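Local coordinates for major capsid protein (Faustovirus, PDB 5J7O) that serves as the major capsid protein of a large double-stranded DNA virus, assembling as a trimer of double jelly-roll subunits, at residues Met208-His213 and Thr220-Leu225; Gln464-His469 and Val474-Val479. All coordinates share one frame; numbering follows the deposited sequence.

Contact 1 (Met208-His213 and Thr220-Leu225); sequences MYNKFH and TGWKRL
Trp222, on helix 216-225, reaches across to helix 203-212 and meets two consecutive residues there, Tyr209 and Asn210; the indole is shared between one polar and one aromatic interaction. The backbones stay well separated, with the nearest CA atoms, those of Asn210 and Trp222, 8.7 Å apart, so side chains alone bridge the gap.

The polar part is a single hydrogen bond from Trp222 NE1 to Asn210 OD1, 2.8 Å long with an angle of 157° at the hydrogen. Its orientation is favourable at both ends: OD1 lies almost in the indole plane, and the N-H arrives in the carbonyl plane on a lone pair of OD1. Amide and indole are accordingly nearly coplanar. In Asn210, CG anti to the backbone N (chi1 177°) carries the amide out from the helix toward the indole.

The aromatic part involves the benzene side of the same indole. Tyr209 CD1 comes to 3.8 Å from Trp222 CH2, and Tyr209 CE1 lies over one indole face. The tyrosine ring and the six-membered ring of Trp222 have centroids 5.3 Å apart and meet obliquely, planes at 46°. His213 CB packs on one face of the tyrosine ring.

Around this pair, Leu183 of helix 181-185 touches both Asn210 and Trp222, while Trp551 of the second subunit packs on Tyr209 and meets the Trp222 ring. The in-plane bond at NE1 together with the ring contact at CH2 restrains the rotation of the indole and satisfies the N-H of a buried tryptophan that also contributes to the trimer interface.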
ATOM      1  N   MET B 208       4.141  20.266   0.829  1.00 38.22           N
ATOM      2  CA  MET B 208       3.841  19.988   2.230  1.00 39.16           C
ATOM      3  C   MET B 208       2.478  19.325   2.371  1.00 39.60           C
ATOM      4  O   MET B 208       2.310  18.391   3.164  1.00 38.99           O
ATOM      5  CB  MET B 208       3.900  21.275   3.053  1.00 40.04           C
ATOM      6  CG  MET B 208       5.292  21.867   3.196  1.00 41.09           C
ATOM      7  SD  MET B 208       6.467  20.729   3.950  1.00 42.01           S
ATOM      8  CE  MET B 208       7.882  21.806   4.171  1.00 42.68           C
ATOM      9  N   TYR B 209       1.491  19.795   1.603  1.00 38.93           N
ATOM     10  CA  TYR B 209       0.183  19.149   1.591  1.00 36.76           C
ATOM     11  C   TYR B 209       0.274  17.744   1.013  1.00 36.13           C
ATOM     12  O   TYR B 209      -0.370  16.815   1.516  1.00 35.94           O
ATOM     13  CB  TYR B 209      -0.809  19.997   0.793  1.00 35.79           C
ATOM     14  CG  TYR B 209      -2.230  19.477   0.806  1.00 36.55           C
ATOM     15  CD1 TYR B 209      -2.633  18.471  -0.065  1.00 35.29           C
ATOM     16  CD2 TYR B 209      -3.173  20.001   1.680  1.00 37.33           C
ATOM     17  CE1 TYR B 209      -3.928  17.995  -0.057  1.00 35.52           C
ATOM     18  CE2 TYR B 209      -4.473  19.533   1.693  1.00 35.66           C
ATOM     19  CZ  TYR B 209      -4.844  18.530   0.823  1.00 34.55           C
ATOM     20  OH  TYR B 209      -6.137  18.060   0.831  1.00 33.68           O
ATOM     21  N   ASN B 210       1.062  17.572  -0.052  1.00 36.47           N
ATOM     22  CA  ASN B 210       1.241  16.249  -0.643  1.00 35.56           C
ATOM     23  C   ASN B 210       1.800  15.257   0.368  1.00 34.67           C
ATOM     24  O   ASN B 210       1.485  14.063   0.309  1.00 34.49           O
ATOM     25  CB  ASN B 210       2.160  16.354  -1.863  1.00 38.05           C
ATOM     26  CG  ASN B 210       2.452  15.008  -2.499  1.00 41.84           C
ATOM     27  OD1 ASN B 210       1.577  14.392  -3.107  1.00 42.92           O
ATOM     28  ND2 ASN B 210       3.694  14.556  -2.379  1.00 43.63           N
ATOM     29  N   LYS B 211       2.611  15.734   1.315  1.00 34.02           N
ATOM     30  CA  LYS B 211       3.250  14.837   2.269  1.00 32.73           C
ATOM     31  C   LYS B 211       2.378  14.563   3.490  1.00 33.64           C
ATOM     32  O   LYS B 211       2.454  13.471   4.063  1.00 35.35           O
ATOM     33  CB  LYS B 211       4.594  15.418   2.718  1.00 30.55           C
ATOM     34  CG  LYS B 211       5.622  15.612   1.604  1.00 27.02           C
ATOM     35  CD  LYS B 211       6.812  16.432   2.094  1.00 25.91           C
ATOM     36  CE  LYS B 211       7.630  16.995   0.939  1.00 27.05           C
ATOM     37  NZ  LYS B 211       8.303  15.934   0.136  1.00 25.21           N
ATOM     38  N   PHE B 212       1.538  15.518   3.895  1.00 33.40           N
ATOM     39  CA  PHE B 212       0.886  15.453   5.197  1.00 34.28           C
ATOM     40  C   PHE B 212      -0.622  15.256   5.155  1.00 35.77           C
ATOM     41  O   PHE B 212      -1.203  14.925   6.193  1.00 35.58           O
ATOM     42  CB  PHE B 212       1.181  16.725   6.005  1.00 33.49           C
ATOM     43  CG  PHE B 212       2.546  16.750   6.624  1.00 33.94           C
ATOM     44  CD1 PHE B 212       2.824  16.004   7.758  1.00 34.70           C
ATOM     45  CD2 PHE B 212       3.549  17.533   6.079  1.00 32.92           C
ATOM     46  CE1 PHE B 212       4.081  16.032   8.331  1.00 34.59           C
ATOM     47  CE2 PHE B 212       4.807  17.566   6.648  1.00 34.12           C
ATOM     48  CZ  PHE B 212       5.075  16.814   7.775  1.00 34.40           C
ATOM     49  N   HIS B 213      -1.283  15.459   4.013  1.00 36.11           N
ATOM     50  CA  HIS B 213      -2.741  15.501   4.040  1.00 35.62           C
ATOM     51  C   HIS B 213      -3.372  14.701   2.908  1.00 37.95           C
ATOM     52  O   HIS B 213      -4.498  14.996   2.492  1.00 39.34           O
ATOM     53  CB  HIS B 213      -3.240  16.946   4.000  1.00 33.70           C
ATOM     54  CG  HIS B 213      -2.670  17.807   5.083  1.00 34.09           C
ATOM     55  ND1 HIS B 213      -2.887  17.557   6.421  1.00 34.08           N
ATOM     56  CD2 HIS B 213      -1.885  18.908   5.028  1.00 35.17           C
ATOM     57  CE1 HIS B 213      -2.262  18.470   7.143  1.00 34.86           C
ATOM     58  NE2 HIS B 213      -1.646  19.301   6.322  1.00 35.16           N
ATOM     59  N   THR B 220      -4.667   7.728  -4.904  1.00 28.59           N
ATOM     60  CA  THR B 220      -4.725   7.421  -6.331  1.00 31.80           C
ATOM     61  C   THR B 220      -5.367   8.561  -7.115  1.00 34.65           C
ATOM     62  O   THR B 220      -4.841   8.994  -8.146  1.00 36.07           O
ATOM     63  CB  THR B 220      -5.480   6.111  -6.562  1.00 33.01           C
ATOM     64  OG1 THR B 220      -4.661   5.009  -6.149  1.00 34.72           O
ATOM     65  CG2 THR B 220      -5.840   5.945  -8.032  1.00 31.26           C
ATOM     66  N   GLY B 221      -6.505   9.066  -6.635  1.00 34.28           N
ATOM     67  CA  GLY B 221      -7.127  10.202  -7.293  1.00 32.90           C
ATOM     68  C   GLY B 221      -6.282  11.457  -7.209  1.00 33.50           C
ATOM     69  O   GLY B 221      -6.215  12.237  -8.162  1.00 36.98           O
ATOM     70  N   TRP B 222      -5.621  11.666  -6.068  1.00 32.05           N
ATOM     71  CA  TRP B 222      -4.748  12.826  -5.904  1.00 29.59           C
ATOM     72  C   TRP B 222      -3.614  12.809  -6.922  1.00 28.51           C
ATOM     73  O   TRP B 222      -3.328  13.823  -7.568  1.00 28.76           O
ATOM     74  CB  TRP B 222      -4.202  12.859  -4.475  1.00 27.59           C
ATOM     75  CG  TRP B 222      -3.129  13.881  -4.225  1.00 26.75           C
ATOM     76  CD1 TRP B 222      -1.799  13.641  -4.043  1.00 27.97           C
ATOM     77  CD2 TRP B 222      -3.299  15.299  -4.109  1.00 27.22           C
ATOM     78  NE1 TRP B 222      -1.129  14.820  -3.827  1.00 28.24           N
ATOM     79  CE2 TRP B 222      -2.028  15.854  -3.864  1.00 28.37           C
ATOM     80  CE3 TRP B 222      -4.402  16.155  -4.195  1.00 27.10           C
ATOM     81  CZ2 TRP B 222      -1.829  17.223  -3.703  1.00 29.04           C
ATOM     82  CZ3 TRP B 222      -4.202  17.514  -4.034  1.00 27.30           C
ATOM     83  CH2 TRP B 222      -2.927  18.034  -3.791  1.00 27.32           C
ATOM     84  N   LYS B 223      -2.960  11.655  -7.085  1.00 27.77           N
ATOM     85  CA  LYS B 223      -1.871  11.550  -8.052  1.00 27.42           C
ATOM     86  C   LYS B 223      -2.362  11.810  -9.471  1.00 28.89           C
ATOM     87  O   LYS B 223      -1.666  12.452 -10.268  1.00 27.81           O
ATOM     88  CB  LYS B 223      -1.213  10.174  -7.958  1.00 25.48           C
ATOM     89  CG  LYS B 223      -0.339   9.988  -6.729  1.00 26.16           C
ATOM     90  CD  LYS B 223       0.355   8.635  -6.748  1.00 25.07           C
ATOM     91  CE  LYS B 223       1.398   8.536  -5.647  1.00 24.72           C
ATOM     92  NZ  LYS B 223       2.065   7.204  -5.631  1.00 26.50           N
ATOM     93  N   ARG B 224      -3.559  11.325  -9.807  1.00 31.00           N
ATOM     94  CA  ARG B 224      -4.087  11.546 -11.149  1.00 32.93           C
ATOM     95  C   ARG B 224      -4.457  13.007 -11.375  1.00 32.19           C
ATOM     96  O   ARG B 224      -4.389  13.493 -12.509  1.00 36.53           O
ATOM     97  CB  ARG B 224      -5.298  10.646 -11.398  1.00 34.32           C
ATOM     98  CG  ARG B 224      -4.985   9.157 -11.352  1.00 34.25           C
ATOM     99  CD  ARG B 224      -5.951   8.363 -12.218  1.00 34.92           C
ATOM    100  NE  ARG B 224      -5.625   6.939 -12.239  1.00 36.31           N
ATOM    101  CZ  ARG B 224      -6.437   5.977 -11.815  1.00 36.30           C
ATOM    102  NH1 ARG B 224      -7.638   6.278 -11.344  1.00 37.78           N
ATOM    103  NH2 ARG B 224      -6.051   4.710 -11.873  1.00 35.94           N
ATOM    104  N   LEU B 225      -4.846  13.721 -10.316  1.00 28.87           N
ATOM    105  CA  LEU B 225      -5.188  15.133 -10.462  1.00 28.48           C
ATOM    106  C   LEU B 225      -3.967  15.967 -10.828  1.00 29.19           C
ATOM    107  O   LEU B 225      -4.062  16.897 -11.637  1.00 28.12           O
ATOM    108  CB  LEU B 225      -5.821  15.658  -9.174  1.00 26.18           C
ATOM    109  CG  LEU B 225      -7.239  15.193  -8.842  1.00 26.35           C
ATOM    110  CD1 LEU B 225      -7.656  15.698  -7.468  1.00 27.56           C
ATOM    111  CD2 LEU B 225      -8.216  15.657  -9.906  1.00 25.90           C
TER

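Contact 2 (Gln464-His469 and Val474-Val479); sequences QWRDWH and VTNEPV
This is a polar contact, joined by a water, between the short helix 464-467 and strand 473-490, which follows it closely in the chain and is an outermost strand of a mixed sheet within the subunit. Arg466 carries it: NH2 donates to Asn476 OD1 at 2.9 Å and 148°, with the donor tilted 23° from the carbonyl plane, while the bond from NH1 to the same oxygen is weak. Along the adjoining NE/NH2 edge, nearly in the guanidinium plane, OD1 of the adjacent Asp467 accepts from Arg466 NE at 3.0 Å, in a salt bridge, and from NH2 at 3.1 Å. A bend at chi3 (70°) brings this edge of the guanidinium round to that carboxylate.

Val474 packs against both members of the ion pair, its CG1 3.3 Å from Arg466 NH2 and its CB 3.7 Å from Asp467 OD1. A water adds a second link, donating to Asp467 OD2 at 2.6 Å and to Val474 O.

Asn461 also binds Asp467 OD2. Beyond the contact, strand 473-490 pairs with strand 503-521, whose Pro518 and Ile516 touch Val474 and Asn476, while on the helical side Trp468 packs against helix 181-185.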
ATOM      1  N   GLN B 464      17.026  16.144 -10.660  1.00 37.13           N
ATOM      2  CA  GLN B 464      16.179  17.234 -10.185  1.00 39.61           C
ATOM      3  C   GLN B 464      14.709  16.956 -10.459  1.00 41.45           C
ATOM      4  O   GLN B 464      13.843  17.365  -9.677  1.00 40.90           O
ATOM      5  CB  GLN B 464      16.586  18.554 -10.840  1.00 38.59           C
ATOM      6  CG  GLN B 464      15.803  19.751 -10.318  1.00 40.11           C
ATOM      7  CD  GLN B 464      15.656  20.859 -11.341  1.00 42.52           C
ATOM      8  OE1 GLN B 464      15.104  21.920 -11.047  1.00 44.55           O
ATOM      9  NE2 GLN B 464      16.144  20.617 -12.551  1.00 43.42           N
ATOM     10  N   TRP B 465      14.408  16.262 -11.562  1.00 41.63           N
ATOM     11  CA  TRP B 465      13.033  15.877 -11.864  1.00 41.11           C
ATOM     12  C   TRP B 465      12.388  15.104 -10.720  1.00 41.49           C
ATOM     13  O   TRP B 465      11.157  15.102 -10.596  1.00 41.23           O
ATOM     14  CB  TRP B 465      12.995  15.038 -13.143  1.00 40.13           C
ATOM     15  CG  TRP B 465      13.669  13.707 -13.000  1.00 39.14           C
ATOM     16  CD1 TRP B 465      14.989  13.430 -13.205  1.00 38.47           C
ATOM     17  CD2 TRP B 465      13.054  12.470 -12.622  1.00 38.17           C
ATOM     18  NE1 TRP B 465      15.235  12.098 -12.979  1.00 37.53           N
ATOM     19  CE2 TRP B 465      14.062  11.486 -12.618  1.00 38.05           C
ATOM     20  CE3 TRP B 465      11.748  12.099 -12.285  1.00 40.17           C
ATOM     21  CZ2 TRP B 465      13.806  10.156 -12.290  1.00 39.27           C
ATOM     22  CZ3 TRP B 465      11.497  10.780 -11.962  1.00 41.03           C
ATOM     23  CH2 TRP B 465      12.520   9.824 -11.967  1.00 40.26           C
ATOM     24  N   ARG B 466      13.192  14.445  -9.889  1.00 40.90           N
ATOM     25  CA  ARG B 466      12.720  13.649  -8.760  1.00 39.28           C
ATOM     26  C   ARG B 466      12.998  14.290  -7.408  1.00 39.01           C
ATOM     27  O   ARG B 466      12.149  14.231  -6.516  1.00 38.82           O
ATOM     28  CB  ARG B 466      13.371  12.262  -8.800  1.00 38.43           C
ATOM     29  CG  ARG B 466      12.934  11.313  -7.703  1.00 37.74           C
ATOM     30  CD  ARG B 466      13.931  10.177  -7.562  1.00 35.68           C
ATOM     31  NE  ARG B 466      15.200  10.644  -7.010  1.00 35.58           N
ATOM     32  CZ  ARG B 466      16.322   9.932  -7.003  1.00 35.35           C
ATOM     33  NH1 ARG B 466      16.344   8.715  -7.531  1.00 36.12           N
ATOM     34  NH2 ARG B 466      17.428  10.439  -6.476  1.00 33.75           N
ATOM     35  N   ASP B 467      14.163  14.915  -7.239  1.00 39.46           N
ATOM     36  CA  ASP B 467      14.588  15.411  -5.936  1.00 38.05           C
ATOM     37  C   ASP B 467      13.972  16.752  -5.556  1.00 35.85           C
ATOM     38  O   ASP B 467      14.146  17.181  -4.411  1.00 34.54           O
ATOM     39  CB  ASP B 467      16.114  15.548  -5.892  1.00 39.17           C
ATOM     40  CG  ASP B 467      16.826  14.216  -6.009  1.00 40.81           C
ATOM     41  OD1 ASP B 467      16.173  13.170  -5.810  1.00 41.09           O
ATOM     42  OD2 ASP B 467      18.043  14.216  -6.291  1.00 41.54           O
ATOM     43  N   TRP B 468      13.258  17.419  -6.467  1.00 35.49           N
ATOM     44  CA  TRP B 468      12.851  18.797  -6.209  1.00 35.27           C
ATOM     45  C   TRP B 468      11.895  18.904  -5.025  1.00 31.40           C
ATOM     46  O   TRP B 468      11.927  19.900  -4.293  1.00 30.25           O
ATOM     47  CB  TRP B 468      12.222  19.409  -7.463  1.00 36.14           C
ATOM     48  CG  TRP B 468      10.823  18.960  -7.731  1.00 35.07           C
ATOM     49  CD1 TRP B 468      10.432  17.887  -8.477  1.00 35.84           C
ATOM     50  CD2 TRP B 468       9.621  19.578  -7.259  1.00 33.52           C
ATOM     51  NE1 TRP B 468       9.062  17.797  -8.497  1.00 34.64           N
ATOM     52  CE2 TRP B 468       8.540  18.824  -7.755  1.00 33.47           C
ATOM     53  CE3 TRP B 468       9.355  20.695  -6.461  1.00 33.81           C
ATOM     54  CZ2 TRP B 468       7.215  19.150  -7.480  1.00 33.89           C
ATOM     55  CZ3 TRP B 468       8.039  21.018  -6.191  1.00 35.23           C
ATOM     56  CH2 TRP B 468       6.986  20.249  -6.700  1.00 34.88           C
ATOM     57  N   HIS B 469      11.046  17.899  -4.812  1.00 33.25           N
ATOM     58  CA  HIS B 469      10.109  17.931  -3.696  1.00 35.25           C
ATOM     59  C   HIS B 469      10.632  17.219  -2.453  1.00 36.14           C
ATOM     60  O   HIS B 469      10.000  17.308  -1.396  1.00 37.70           O
ATOM     61  CB  HIS B 469       8.762  17.324  -4.114  1.00 35.17           C
ATOM     62  CG  HIS B 469       8.841  15.883  -4.512  1.00 35.65           C
ATOM     63  ND1 HIS B 469       8.743  14.852  -3.602  1.00 36.65           N
ATOM     64  CD2 HIS B 469       9.003  15.301  -5.723  1.00 35.46           C
ATOM     65  CE1 HIS B 469       8.842  13.697  -4.236  1.00 36.88           C
ATOM     66  NE2 HIS B 469       9.002  13.941  -5.523  1.00 35.08           N
ATOM     67  N   VAL B 474      19.438  13.204  -1.340  1.00 44.62           N
ATOM     68  CA  VAL B 474      19.195  11.890  -1.921  1.00 45.37           C
ATOM     69  C   VAL B 474      20.403  11.491  -2.755  1.00 47.00           C
ATOM     70  O   VAL B 474      20.834  12.243  -3.639  1.00 48.39           O
ATOM     71  CB  VAL B 474      17.914  11.879  -2.772  1.00 44.67           C
ATOM     72  CG1 VAL B 474      17.539  10.452  -3.143  1.00 45.50           C
ATOM     73  CG2 VAL B 474      16.776  12.563  -2.030  1.00 42.92           C
ATOM     74  N   THR B 475      20.950  10.314  -2.469  1.00 46.48           N
ATOM     75  CA  THR B 475      21.969   9.691  -3.296  1.00 47.95           C
ATOM     76  C   THR B 475      21.378   8.469  -3.989  1.00 48.54           C
ATOM     77  O   THR B 475      20.345   7.934  -3.577  1.00 50.59           O
ATOM     78  CB  THR B 475      23.199   9.294  -2.471  1.00 47.07           C
ATOM     79  OG1 THR B 475      22.780   8.712  -1.230  1.00 47.48           O
ATOM     80  CG2 THR B 475      24.069  10.511  -2.193  1.00 46.76           C
ATOM     81  N   ASN B 476      22.044   8.033  -5.053  1.00 46.50           N
ATOM     82  CA  ASN B 476      21.528   6.984  -5.923  1.00 43.88           C
ATOM     83  C   ASN B 476      22.363   5.723  -5.753  1.00 42.09           C
ATOM     84  O   ASN B 476      23.566   5.727  -6.036  1.00 43.35           O
ATOM     85  CB  ASN B 476      21.525   7.448  -7.379  1.00 43.80           C
ATOM     86  CG  ASN B 476      20.763   8.744  -7.570  1.00 43.96           C
ATOM     87  OD1 ASN B 476      19.536   8.774  -7.478  1.00 43.03           O
ATOM     88  ND2 ASN B 476      21.488   9.825  -7.833  1.00 43.87           N
ATOM     89  N   GLU B 477      21.720   4.649  -5.301  1.00 39.76           N
ATOM     90  CA  GLU B 477      22.393   3.380  -5.060  1.00 39.27           C
ATOM     91  C   GLU B 477      21.939   2.349  -6.080  1.00 37.93           C
ATOM     92  O   GLU B 477      20.754   1.981  -6.097  1.00 35.02           O
ATOM     93  CB  GLU B 477      22.110   2.883  -3.644  1.00 39.59           C
ATOM     94  CG  GLU B 477      22.624   1.481  -3.366  1.00 40.85           C
ATOM     95  CD  GLU B 477      24.134   1.419  -3.227  1.00 43.10           C
ATOM     96  OE1 GLU B 477      24.797   2.475  -3.316  1.00 43.16           O
ATOM     97  OE2 GLU B 477      24.660   0.307  -3.024  1.00 45.19           O
ATOM     98  N   PRO B 478      22.830   1.858  -6.940  1.00 40.03           N
ATOM     99  CA  PRO B 478      22.420   0.859  -7.932  1.00 38.94           C
ATOM    100  C   PRO B 478      22.155  -0.498  -7.296  1.00 38.78           C
ATOM    101  O   PRO B 478      22.831  -0.906  -6.348  1.00 39.93           O
ATOM    102  CB  PRO B 478      23.616   0.797  -8.893  1.00 40.01           C
ATOM    103  CG  PRO B 478      24.415   2.038  -8.615  1.00 40.97           C
ATOM    104  CD  PRO B 478      24.206   2.328  -7.164  1.00 41.17           C
ATOM    105  N   VAL B 479      21.153  -1.191  -7.830  1.00 38.32           N
ATOM    106  CA  VAL B 479      20.880  -2.589  -7.511  1.00 37.75           C
ATOM    107  C   VAL B 479      20.870  -3.351  -8.828  1.00 38.33           C
ATOM    108  O   VAL B 479      20.113  -3.004  -9.743  1.00 35.44           O
ATOM    109  CB  VAL B 479      19.551  -2.765  -6.760  1.00 35.44           C
ATOM    110  CG1 VAL B 479      19.240  -4.243  -6.579  1.00 34.01           C
ATOM    111  CG2 VAL B 479      19.607  -2.064  -5.413  1.00 34.95           C
TER
HETATM  112  O   HOH W   1      19.971  12.536  -6.520  1.00 30.08           O

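Contact 1 and contact 2 lie in series along the chain, with centres about 20 Å apart, and they touch directly: Lys211 NZ of contact 1 is 2.7 Å from His469 O of contact 2, a probable hydrogen bond, and the same amine forms a salt bridge with Asp563. Helix 181-185 and the loop before it form a second connection. The helix borders both contacts, and Tyr180 of the loop touches Asn210 while meeting the His469 ring edge-to-face. Both contacts also reach the second subunit, contact 1 through Trp222 and Arg224, contact 2 through Glu477 and Pro478, so each adjoins the trimer interface.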